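Local coordinates for putative histidinol-phosphate aminotransferase (PDB 3LY1), which probably acts as a pyridoxal-phosphate-dependent aminotransferase of the histidinol-phosphate type, using a bound pyridoxal-5'-phosphate to move amino groups between substrates, at residues Pro165-Lys170 / Thr174-Asp179; Leu147-Asn152 / Pro189-Ile194; Thr308-Ala313 / Arg346-Lys351. One frame throughout, in Å; residues are numbered along the deposited sequence. Where two conformers were deposited one is given.

Contact 1: Pro165-Lys170 / Thr174-Asp179. With PLP (pyridoxal-5'-phosphate), chain E.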
loop_
_atom_site.group_PDB
_atom_site.type_symbol
_atom_site.label_atom_id
_atom_site.label_comp_id
_atom_site.label_asym_id
_atom_site.label_seq_id
_atom_site.Cartn_x
_atom_site.Cartn_y
_atom_site.Cartn_z
ATOM N N PRO A 165 23.893 -16.218 -16.738
ATOM C CA PRO A 165 25.285 -16.460 -16.352
ATOM C C PRO A 165 25.917 -15.291 -15.652
ATOM O O PRO A 165 26.820 -15.492 -14.864
ATOM C CB PRO A 165 26.017 -16.678 -17.695
ATOM C CG PRO A 165 24.981 -16.993 -18.667
ATOM C CD PRO A 165 23.738 -16.260 -18.196
ATOM N N TRP A 166 25.487 -14.075 -15.972
ATOM C CA TRP A 166 25.946 -12.906 -15.217
ATOM C C TRP A 166 25.551 -13.022 -13.742
ATOM O O TRP A 166 26.397 -12.869 -12.854
ATOM C CB TRP A 166 25.372 -11.637 -15.824
ATOM C CG TRP A 166 25.817 -10.349 -15.168
ATOM C CD1 TRP A 166 26.940 -10.136 -14.412
ATOM C CD2 TRP A 166 25.153 -9.091 -15.260
ATOM N NE1 TRP A 166 27.000 -8.817 -14.020
ATOM C CE2 TRP A 166 25.916 -8.156 -14.532
ATOM C CE3 TRP A 166 23.992 -8.662 -15.903
ATOM C CZ2 TRP A 166 25.559 -6.816 -14.439
ATOM C CZ3 TRP A 166 23.628 -7.333 -15.794
ATOM C CH2 TRP A 166 24.405 -6.430 -15.066
ATOM N N ILE A 167 24.281 -13.350 -13.494
ATOM C CA ILE A 167 23.779 -13.437 -12.111
ATOM C C ILE A 167 24.427 -14.617 -11.380
ATOM O O ILE A 167 24.829 -14.506 -10.221
ATOM C CB ILE A 167 22.243 -13.540 -12.070
ATOM C CG1 ILE A 167 21.632 -12.270 -12.685
ATOM C CG2 ILE A 167 21.738 -13.813 -10.606
ATOM C CD1 ILE A 167 20.097 -12.254 -12.730
ATOM N N ALA A 168 24.557 -15.734 -12.082
ATOM C CA ALA A 168 25.136 -16.933 -11.522
ATOM C C ALA A 168 26.614 -16.715 -11.157
ATOM O O ALA A 168 27.128 -17.384 -10.288
ATOM C CB ALA A 168 24.960 -18.111 -12.485
ATOM N N SER A 169 27.291 -15.765 -11.811
ATOM C CA SER A 169 28.698 -15.486 -11.525
ATOM C C SER A 169 28.882 -14.738 -10.202
ATOM O O SER A 169 30.006 -14.568 -9.766
ATOM C CB SER A 169 29.370 -14.708 -12.680
ATOM O OG SER A 169 29.044 -13.321 -12.690
ATOM N N LYS A 170 27.797 -14.259 -9.589
ATOM C CA LYS A 170 27.856 -13.546 -8.304
ATOM C C LYS A 170 28.869 -12.396 -8.215
ATOM O O LYS A 170 29.758 -12.410 -7.363
ATOM C CB LYS A 170 28.131 -14.525 -7.167
ATOM C CG LYS A 170 27.027 -15.551 -7.015
ATOM C CD LYS A 170 27.302 -16.530 -5.883
ATOM C CE LYS A 170 26.577 -17.866 -6.151
ATOM N NZ LYS A 170 25.170 -17.710 -6.741
ATOM N N THR A 174 26.651 -7.074 -5.276
ATOM C CA THR A 174 25.678 -6.738 -6.305
ATOM C C THR A 174 24.366 -7.482 -6.069
ATOM O O THR A 174 24.364 -8.690 -5.891
ATOM C CB THR A 174 26.260 -7.046 -7.721
ATOM O OG1 THR A 174 27.492 -6.306 -7.890
ATOM C CG2 THR A 174 25.271 -6.665 -8.833
HETATM N N MSE A 175 23.273 -6.728 -6.041
HETATM C CA MSE A 175 21.915 -7.277 -5.953
HETATM C C MSE A 175 21.212 -7.001 -7.275
HETATM O O MSE A 175 21.258 -5.858 -7.777
HETATM C CB MSE A 175 21.160 -6.614 -4.800
HETATM C CG MSE A 175 19.686 -6.937 -4.707
HETATM SE SE MSE A 175 19.459 -8.853 -4.428
HETATM C CE MSE A 175 19.721 -9.029 -2.574
ATOM N N PHE A 176 20.549 -8.025 -7.821
ATOM C CA PHE A 176 19.836 -7.930 -9.070
ATOM C C PHE A 176 18.364 -7.859 -8.725
ATOM O O PHE A 176 17.861 -8.706 -7.994
ATOM C CB PHE A 176 20.089 -9.159 -9.959
ATOM C CG PHE A 176 21.454 -9.219 -10.524
ATOM C CD1 PHE A 176 22.494 -9.776 -9.796
ATOM C CD2 PHE A 176 21.718 -8.674 -11.782
ATOM C CE1 PHE A 176 23.804 -9.773 -10.310
ATOM C CE2 PHE A 176 23.008 -8.678 -12.303
ATOM C CZ PHE A 176 24.054 -9.195 -11.572
ATOM N N ILE A 177 17.682 -6.841 -9.225
ATOM C CA ILE A 177 16.228 -6.772 -9.181
ATOM C C ILE A 177 15.727 -7.047 -10.600
ATOM O O ILE A 177 16.027 -6.298 -11.531
ATOM C CB ILE A 177 15.723 -5.387 -8.736
ATOM C CG1 ILE A 177 16.242 -4.984 -7.343
ATOM C CG2 ILE A 177 14.176 -5.325 -8.782
ATOM C CD1 ILE A 177 16.069 -3.481 -7.026
ATOM N N VAL A 178 14.933 -8.103 -10.760
ATOM C CA VAL A 178 14.417 -8.500 -12.046
ATOM C C VAL A 178 12.905 -8.342 -12.020
ATOM O O VAL A 178 12.224 -8.971 -11.204
ATOM C CB VAL A 178 14.789 -9.980 -12.433
ATOM C CG1 VAL A 178 14.399 -10.282 -13.870
ATOM C CG2 VAL A 178 16.299 -10.271 -12.198
ATOM N N ASP A 179 12.400 -7.469 -12.896
ATOM C CA ASP A 179 11.007 -7.018 -12.890
ATOM C C ASP A 179 10.292 -7.684 -14.044
ATOM O O ASP A 179 10.475 -7.307 -15.200
ATOM C CB ASP A 179 10.970 -5.463 -12.945
ATOM C CG ASP A 179 9.565 -4.876 -12.850
ATOM O OD1 ASP A 179 8.551 -5.634 -13.072
ATOM O OD2 ASP A 179 9.481 -3.616 -12.575
HETATM N N1 PLP E . 7.104 -2.649 -13.259
HETATM C C2 PLP E . 6.884 -2.278 -14.570
HETATM C C2A PLP E . 7.904 -2.664 -15.611
HETATM C C3 PLP E . 5.743 -1.532 -14.868
HETATM O O3 PLP E . 5.535 -1.150 -16.155
HETATM C C4 PLP E . 4.844 -1.176 -13.839
HETATM C C4A PLP E . 3.544 -0.486 -14.161
HETATM O O4A PLP E . 3.633 0.502 -14.871
HETATM C C5 PLP E . 5.093 -1.554 -12.515
HETATM C C6 PLP E . 6.253 -2.285 -12.255
HETATM C C5A PLP E . 4.172 -1.186 -11.372
HETATM O O4P PLP E . 2.843 -1.729 -11.474
HETATM P P PLP E . 1.999 -2.099 -10.171
HETATM O O1P PLP E . 2.329 -1.211 -9.013
HETATM O O2P PLP E . 2.375 -3.539 -9.948
HETATM O O3P PLP E . 0.574 -1.939 -10.676
#

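Contact 2: Leu147-Asn152 / Pro189-Ile194. With PLP (pyridoxal-5'-phosphate), chain E.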
loop_
_atom_site.group_PDB
_atom_site.type_symbol
_atom_site.label_atom_id
_atom_site.label_comp_id
_atom_site.label_asym_id
_atom_site.label_seq_id
_atom_site.Cartn_x
_atom_site.Cartn_y
_atom_site.Cartn_z
ATOM N N LEU A 147 16.669 -4.744 -13.864
ATOM C CA LEU A 147 16.474 -5.345 -15.171
ATOM C C LEU A 147 14.991 -5.644 -15.345
ATOM O O LEU A 147 14.437 -6.486 -14.667
ATOM C CB LEU A 147 17.266 -6.642 -15.298
ATOM C CG LEU A 147 18.792 -6.606 -15.132
ATOM C CD1 LEU A 147 19.352 -8.046 -15.228
ATOM C CD2 LEU A 147 19.469 -5.663 -16.150
ATOM N N VAL A 148 14.361 -4.887 -16.216
ATOM C CA VAL A 148 12.957 -5.087 -16.564
ATOM C C VAL A 148 12.892 -5.951 -17.800
ATOM O O VAL A 148 13.537 -5.637 -18.836
ATOM C CB VAL A 148 12.243 -3.714 -16.755
ATOM C CG1 VAL A 148 10.723 -3.957 -16.995
ATOM C CG2 VAL A 148 12.509 -2.807 -15.525
ATOM N N ASN A 149 12.096 -7.026 -17.721
ATOM C CA ASN A 149 12.135 -8.087 -18.706
ATOM C C ASN A 149 10.791 -8.760 -18.765
ATOM O O ASN A 149 10.493 -9.549 -17.889
ATOM C CB ASN A 149 13.178 -9.165 -18.334
ATOM C CG ASN A 149 13.611 -10.007 -19.526
ATOM O OD1 ASN A 149 13.585 -9.527 -20.687
ATOM N ND2 ASN A 149 13.971 -11.294 -19.267
ATOM N N PRO A 150 9.966 -8.466 -19.792
ATOM C CA PRO A 150 10.111 -7.547 -20.927
ATOM C C PRO A 150 10.257 -6.118 -20.477
ATOM O O PRO A 150 9.658 -5.761 -19.495
ATOM C CB PRO A 150 8.781 -7.706 -21.681
ATOM C CG PRO A 150 8.279 -9.049 -21.334
ATOM C CD PRO A 150 8.753 -9.286 -19.911
ATOM N N ASN A 151 11.058 -5.330 -21.176
ATOM C CA ASN A 151 11.295 -3.938 -20.812
ATOM C C ASN A 151 10.075 -3.083 -21.126
ATOM O O ASN A 151 9.378 -3.346 -22.078
ATOM C CB ASN A 151 12.544 -3.406 -21.533
ATOM C CG ASN A 151 13.018 -2.056 -20.995
ATOM O OD1 ASN A 151 12.959 -1.791 -19.787
ATOM N ND2 ASN A 151 13.520 -1.211 -21.892
ATOM N N ASN A 152 9.889 -2.045 -20.327
ATOM C CA ASN A 152 8.904 -0.991 -20.544
ATOM C C ASN A 152 9.760 0.231 -20.645
ATOM O O ASN A 152 10.486 0.544 -19.688
ATOM C CB ASN A 152 7.924 -0.939 -19.349
ATOM C CG ASN A 152 6.895 0.208 -19.440
ATOM O OD1 ASN A 152 6.820 0.912 -20.441
ATOM N ND2 ASN A 152 6.083 0.376 -18.383
ATOM N N PRO A 189 10.866 -17.655 -27.221
ATOM C CA PRO A 189 11.412 -18.764 -26.426
ATOM C C PRO A 189 12.818 -18.536 -25.840
ATOM O O PRO A 189 13.244 -19.370 -25.052
ATOM C CB PRO A 189 11.452 -19.923 -27.431
ATOM C CG PRO A 189 11.670 -19.245 -28.729
ATOM C CD PRO A 189 10.813 -18.009 -28.658
ATOM N N ARG A 190 13.507 -17.436 -26.194
ATOM C CA ARG A 190 14.775 -17.081 -25.548
ATOM C C ARG A 190 14.519 -16.492 -24.146
ATOM O O ARG A 190 15.454 -16.362 -23.327
ATOM C CB ARG A 190 15.547 -16.054 -26.386
ATOM C CG ARG A 190 15.950 -16.597 -27.797
ATOM C CD ARG A 190 16.482 -15.520 -28.706
ATOM N NE ARG A 190 15.471 -14.512 -28.992
ATOM C CZ ARG A 190 15.643 -13.460 -29.783
ATOM N NH1 ARG A 190 16.775 -13.263 -30.432
ATOM N NH2 ARG A 190 14.654 -12.589 -29.938
ATOM N N PHE A 191 13.269 -16.099 -23.886
ATOM C CA PHE A 191 12.883 -15.575 -22.581
ATOM C C PHE A 191 12.654 -16.715 -21.600
ATOM O O PHE A 191 11.999 -17.702 -21.937
ATOM C CB PHE A 191 11.577 -14.759 -22.649
ATOM C CG PHE A 191 11.061 -14.351 -21.271
ATOM C CD1 PHE A 191 11.525 -13.205 -20.674
ATOM C CD2 PHE A 191 10.178 -15.138 -20.572
ATOM C CE1 PHE A 191 11.086 -12.836 -19.406
ATOM C CE2 PHE A 191 9.739 -14.795 -19.299
ATOM C CZ PHE A 191 10.198 -13.626 -18.715
ATOM N N ARG A 192 13.178 -16.528 -20.389
ATOM C CA ARG A 192 12.983 -17.441 -19.264
ATOM C C ARG A 192 12.758 -16.633 -17.984
ATOM O O ARG A 192 13.492 -15.677 -17.730
ATOM C CB ARG A 192 14.223 -18.352 -19.094
ATOM C CG ARG A 192 14.025 -19.780 -19.546
ATOM C CD ARG A 192 15.242 -20.454 -20.169
ATOM N NE ARG A 192 16.587 -20.061 -19.738
ATOM C CZ ARG A 192 17.626 -20.069 -20.572
ATOM N NH1 ARG A 192 17.434 -20.402 -21.839
ATOM N NH2 ARG A 192 18.844 -19.721 -20.174
ATOM N N SER A 193 11.755 -17.001 -17.182
ATOM C CA SER A 193 11.632 -16.406 -15.831
ATOM C C SER A 193 12.877 -16.754 -14.998
ATOM O O SER A 193 13.461 -17.859 -15.112
ATOM C CB SER A 193 10.365 -16.832 -15.085
ATOM O OG SER A 193 10.363 -16.306 -13.752
ATOM N N ILE A 194 13.313 -15.790 -14.194
ATOM C CA ILE A 194 14.458 -15.975 -13.323
ATOM C C ILE A 194 14.088 -16.787 -12.094
ATOM O O ILE A 194 14.950 -17.198 -11.332
ATOM C CB ILE A 194 15.085 -14.618 -12.936
ATOM C CG1 ILE A 194 16.560 -14.795 -12.535
ATOM C CG2 ILE A 194 14.267 -13.855 -11.855
ATOM C CD1 ILE A 194 17.469 -14.978 -13.707
HETATM N N1 PLP E . 7.104 -2.649 -13.259
HETATM C C2 PLP E . 6.884 -2.278 -14.570
HETATM C C2A PLP E . 7.904 -2.664 -15.611
HETATM C C3 PLP E . 5.743 -1.532 -14.868
HETATM O O3 PLP E . 5.535 -1.150 -16.155
HETATM C C4 PLP E . 4.844 -1.176 -13.839
HETATM C C4A PLP E . 3.544 -0.486 -14.161
HETATM O O4A PLP E . 3.633 0.502 -14.871
HETATM C C5 PLP E . 5.093 -1.554 -12.515
HETATM C C6 PLP E . 6.253 -2.285 -12.255
HETATM C C5A PLP E . 4.172 -1.186 -11.372
HETATM O O4P PLP E . 2.843 -1.729 -11.474
HETATM P P PLP E . 1.999 -2.099 -10.171
HETATM O O1P PLP E . 2.329 -1.211 -9.013
HETATM O O2P PLP E . 2.375 -3.539 -9.948
HETATM O O3P PLP E . 0.574 -1.939 -10.676
HETATM O O HOH W 1 15.042 -13.893 -20.148
HETATM O O HOH W 2 13.658 -12.930 -16.774
#

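Contact 3: Thr308-Ala313 / Arg346-Lys351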
loop_
_atom_site.group_PDB
_atom_site.type_symbol
_atom_site.label_atom_id
_atom_site.label_comp_id
_atom_site.label_asym_id
_atom_site.label_seq_id
_atom_site.Cartn_x
_atom_site.Cartn_y
_atom_site.Cartn_z
ATOM N N THR A 308 -1.338 14.817 -29.456
ATOM C CA THR A 308 -2.430 15.797 -29.409
ATOM C C THR A 308 -3.507 15.433 -30.411
ATOM O O THR A 308 -4.697 15.527 -30.094
ATOM C CB THR A 308 -1.949 17.264 -29.659
ATOM O OG1 THR A 308 -1.079 17.663 -28.595
ATOM C CG2 THR A 308 -3.146 18.238 -29.697
ATOM N N HIS A 309 -3.111 15.012 -31.617
ATOM C CA HIS A 309 -4.102 14.625 -32.626
ATOM C C HIS A 309 -4.887 13.368 -32.233
ATOM O O HIS A 309 -6.103 13.287 -32.412
ATOM C CB HIS A 309 -3.475 14.493 -34.017
ATOM C CG HIS A 309 -2.989 15.798 -34.587
ATOM N ND1 HIS A 309 -1.725 15.962 -35.112
ATOM C CD2 HIS A 309 -3.594 17.006 -34.689
ATOM C CE1 HIS A 309 -1.568 17.216 -35.506
ATOM N NE2 HIS A 309 -2.688 17.872 -35.261
HETATM N N MSE A 310 -4.192 12.399 -31.657
HETATM C CA MSE A 310 -4.851 11.200 -31.150
HETATM C C MSE A 310 -5.782 11.536 -29.957
HETATM O O MSE A 310 -6.910 11.051 -29.915
HETATM C CB MSE A 310 -3.812 10.123 -30.800
HETATM C CG MSE A 310 -3.351 9.290 -32.037
HETATM SE SE MSE A 310 -4.831 8.146 -32.631
HETATM C CE MSE A 310 -4.093 7.468 -34.300
ATOM N N ALA A 311 -5.339 12.384 -29.014
ATOM C CA ALA A 311 -6.226 12.806 -27.898
ATOM C C ALA A 311 -7.504 13.431 -28.447
ATOM O O ALA A 311 -8.595 13.156 -27.935
ATOM C CB ALA A 311 -5.544 13.790 -26.932
ATOM N N ASP A 312 -7.357 14.258 -29.483
ATOM C CA ASP A 312 -8.493 14.971 -30.086
ATOM C C ASP A 312 -9.445 14.014 -30.800
ATOM O O ASP A 312 -10.623 14.321 -30.921
ATOM C CB ASP A 312 -8.031 16.065 -31.069
ATOM C CG ASP A 312 -7.340 17.255 -30.374
ATOM O OD1 ASP A 312 -7.464 17.411 -29.123
ATOM O OD2 ASP A 312 -6.650 18.028 -31.096
ATOM N N ALA A 313 -8.928 12.892 -31.295
ATOM C CA ALA A 313 -9.742 11.842 -31.895
ATOM C C ALA A 313 -10.268 10.843 -30.856
ATOM O O ALA A 313 -10.892 9.848 -31.241
ATOM C CB ALA A 313 -8.963 11.106 -32.939
ATOM N N ARG A 346 -4.360 4.992 -40.343
ATOM C CA ARG A 346 -4.380 5.039 -41.805
ATOM C C ARG A 346 -4.953 6.341 -42.308
ATOM O O ARG A 346 -4.445 6.908 -43.279
ATOM C CB ARG A 346 -5.136 3.844 -42.399
ATOM C CG ARG A 346 -4.395 2.544 -42.219
ATOM C CD ARG A 346 -5.283 1.334 -42.647
ATOM N NE ARG A 346 -4.550 0.082 -42.491
ATOM C CZ ARG A 346 -4.693 -0.780 -41.487
ATOM N NH1 ARG A 346 -5.611 -0.588 -40.537
ATOM N NH2 ARG A 346 -3.940 -1.872 -41.447
ATOM N N GLU A 347 -5.985 6.839 -41.628
ATOM C CA GLU A 347 -6.610 8.099 -42.011
ATOM C C GLU A 347 -5.705 9.295 -41.705
ATOM O O GLU A 347 -5.673 10.271 -42.486
ATOM C CB GLU A 347 -7.951 8.289 -41.305
ATOM C CG GLU A 347 -9.052 7.362 -41.788
ATOM C CD GLU A 347 -9.418 7.609 -43.241
ATOM O OE1 GLU A 347 -9.957 8.706 -43.550
ATOM O OE2 GLU A 347 -9.144 6.713 -44.071
ATOM N N PHE A 348 -5.002 9.239 -40.568
ATOM C CA PHE A 348 -4.014 10.251 -40.210
ATOM C C PHE A 348 -2.953 10.351 -41.311
ATOM O O PHE A 348 -2.530 11.476 -41.672
ATOM C CB PHE A 348 -3.295 9.923 -38.899
ATOM C CG PHE A 348 -3.959 10.450 -37.642
ATOM C CD1 PHE A 348 -5.326 10.524 -37.512
ATOM C CD2 PHE A 348 -3.176 10.829 -36.560
ATOM C CE1 PHE A 348 -5.919 10.969 -36.327
ATOM C CE2 PHE A 348 -3.756 11.278 -35.369
ATOM C CZ PHE A 348 -5.130 11.346 -35.252
ATOM N N ARG A 349 -2.507 9.196 -41.817
ATOM C CA ARG A 349 -1.449 9.166 -42.830
ATOM C C ARG A 349 -1.872 9.974 -44.076
ATOM O O ARG A 349 -1.074 10.734 -44.647
ATOM C CB ARG A 349 -1.076 7.722 -43.182
ATOM C CG ARG A 349 -0.205 7.505 -44.451
ATOM C CD ARG A 349 1.096 8.335 -44.477
ATOM N NE ARG A 349 1.988 8.148 -43.320
ATOM C CZ ARG A 349 2.909 7.186 -43.191
ATOM N NH1 ARG A 349 3.067 6.282 -44.135
ATOM N NH2 ARG A 349 3.702 7.149 -42.111
ATOM N N LYS A 350 -3.133 9.842 -44.467
ATOM C CA LYS A 350 -3.630 10.515 -45.657
ATOM C C LYS A 350 -3.509 12.023 -45.516
ATOM O O LYS A 350 -3.347 12.725 -46.523
ATOM C CB LYS A 350 -5.094 10.143 -45.933
ATOM C CG LYS A 350 -5.325 8.673 -46.184
ATOM C CD LYS A 350 -6.790 8.445 -46.502
ATOM C CE LYS A 350 -7.132 6.981 -46.577
ATOM N NZ LYS A 350 -8.626 6.827 -46.817
ATOM N N LYS A 351 -3.600 12.525 -44.285
ATOM C CA LYS A 351 -3.510 13.968 -44.057
ATOM C C LYS A 351 -2.183 14.379 -43.421
ATOM O O LYS A 351 -2.066 15.485 -42.890
ATOM C CB LYS A 351 -4.734 14.497 -43.272
ATOM C CG LYS A 351 -4.886 13.980 -41.831
ATOM C CD LYS A 351 -6.255 14.340 -41.225
ATOM C CE LYS A 351 -6.387 15.855 -40.959
ATOM N NZ LYS A 351 -7.761 16.289 -40.472
#

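Contact 1: Pro165-Lys170 / Thr174-Asp179
Asp-179 OD2 is gripped twice. Asp-179 OD2 accepts a hydrogen bond from N1 of pyridoxal-5'-phosphate at 2.7 Å, with an N-H...O angle of 161°, and it is also hydrogen-bonded to Tyr-146 OH on the neighbouring strand. Asp-179 OD1 is bonded to Ala-181 N, which should hold the carboxylate in a fixed rotation. The bond to N1 is consistent with a protonated pyridine ring, as in related aminotransferases. Earlier in strand 174-179, Phe-176 packs against helix 160-168. The Phe-176 ring drives its CE2-CZ edge into the face of the Trp-166 indole, with Trp-166 CE2 3.6 Å from Phe-176 CZ. This is a T-shaped stack, the planes 85° apart. At chi1 -178° the Trp-166 indole points away from the backbone N and comes up against that edge. Ile-167 covers a face of the Phe-176 ring in a CH-pi contact, CG1 sitting 3.6 Å from the ring centroid. At the end of the same side chain, Ile-167 CD1 reaches Val-178 CG2, a looser contact at 4.3 Å. Strand 143-148, helix 160-168 and strand 174-179 form a beta-alpha-beta unit of the PLP-binding domain, with the cofactor aspartate at the end of its second strand.

Contact 2: Leu147-Asn152 / Pro189-Ile194
With CG anti to the backbone N in both Asn-149 (chi1 -159°) and Phe-191 (chi1 173°), the two side chains reach across and lie alongside each other, pointing opposite ways. Asn-149 ND2 comes to 3.3 Å from Phe-191 CE1. The amide and ring planes are 52° apart, and the nitrogen meets the ring obliquely. Pro-150, which follows a cis peptide bond, adds a looser apolar contact between its CD and the same CE1. Two waters complete the join. Asn-149 ND2 donates to water 1 at 2.9 Å, and that water also accepts from Arg-192 N. Asn-149 ND2 donates to water 2 at 3.0 Å, and water 2 donates in turn to Arg-192 O at 2.9 Å. The other end of the amide, Asn-149 OD1, is bonded to Thr-158 N, which fixes its flip. Further along the same loop, Asn-152 ND2 donates to O3 of pyridoxal-5'-phosphate at 2.8 Å, while its OD1 is bonded to Arg-329 NH1. Val-148 CG1 packs on the cofactor methyl C2A at 3.4 Å. No direct hydrogen bond crosses between 147-152 and 189-194. The polar link is therefore made by water, and the bond from Asn-152 would probably stabilise negative charge on the cofactor O3.

Contact 3: Thr308-Ala313 / Arg346-Lys351
Two helices of the C-terminal part of the chain, 303-312 and 335-350, pack here through a Met-aromatic contact. Selenomethionine replaces methionine at Met-310. The Phe-348 ring reaches from the second helix to the first. Met-310 CE lies over one face of that ring, 4.1 Å from the centroid and 14° off the normal. It is displaced from the ring centre toward the rim, and makes a CH-pi contact. The selenium of Met-310 is farther out and oblique, 4.7 Å from the centroid of the Phe-348 ring. A bend at chi2 (-70°) turns SE and CE of Met-310 over the ring. Met-310 CG also touches it, 3.9 Å from Phe-348 CE2. The ring tip meets helical backbone as well: Phe-348 CZ is 3.6 Å from His-309 O. Ala-313 CB stands at the ring edge near its plane, in a loose contact. The imidazole of His-309 leads away from helix 335-350 and stacks on Trp-353. Trp-353 also makes an edge-to-face pair with Phe-348 and a cation-pi contact with Lys-351, so the C-terminal tail takes part in the join. On the exposed surface of helix 335-350, Lys-350 NZ forms a salt bridge with Glu-347 OE2 at 2.8 Å. Between the helices the closest side-chain approach is that of His-309 CB, which meets the ring obliquely, 3.5 Å from Phe-348 CE2.

Contacts 1 and 2 share the mixed seven-stranded sheet, where strands 143-148 and 174-179 are neighbours. Their centres are about 13 Å apart, and they touch through probable backbone hydrogen bonds between Leu-147 and both Ile-177 and Asp-179. Along the chain contact 1 is nested inside the loop closed by contact 2. Both reach the same pyridoxal-5'-phosphate, at neighbouring positions of its ring: N1 from contact 1, the 2-methyl and O3 from contact 2. Contact 3 comes later in the chain. Its centre is about 44 Å from that of contact 1 and about 33 Å from that of contact 2. So contacts 1 and 2 belong to the cofactor-binding part of the fold, while contact 3 is helix packing remote from it.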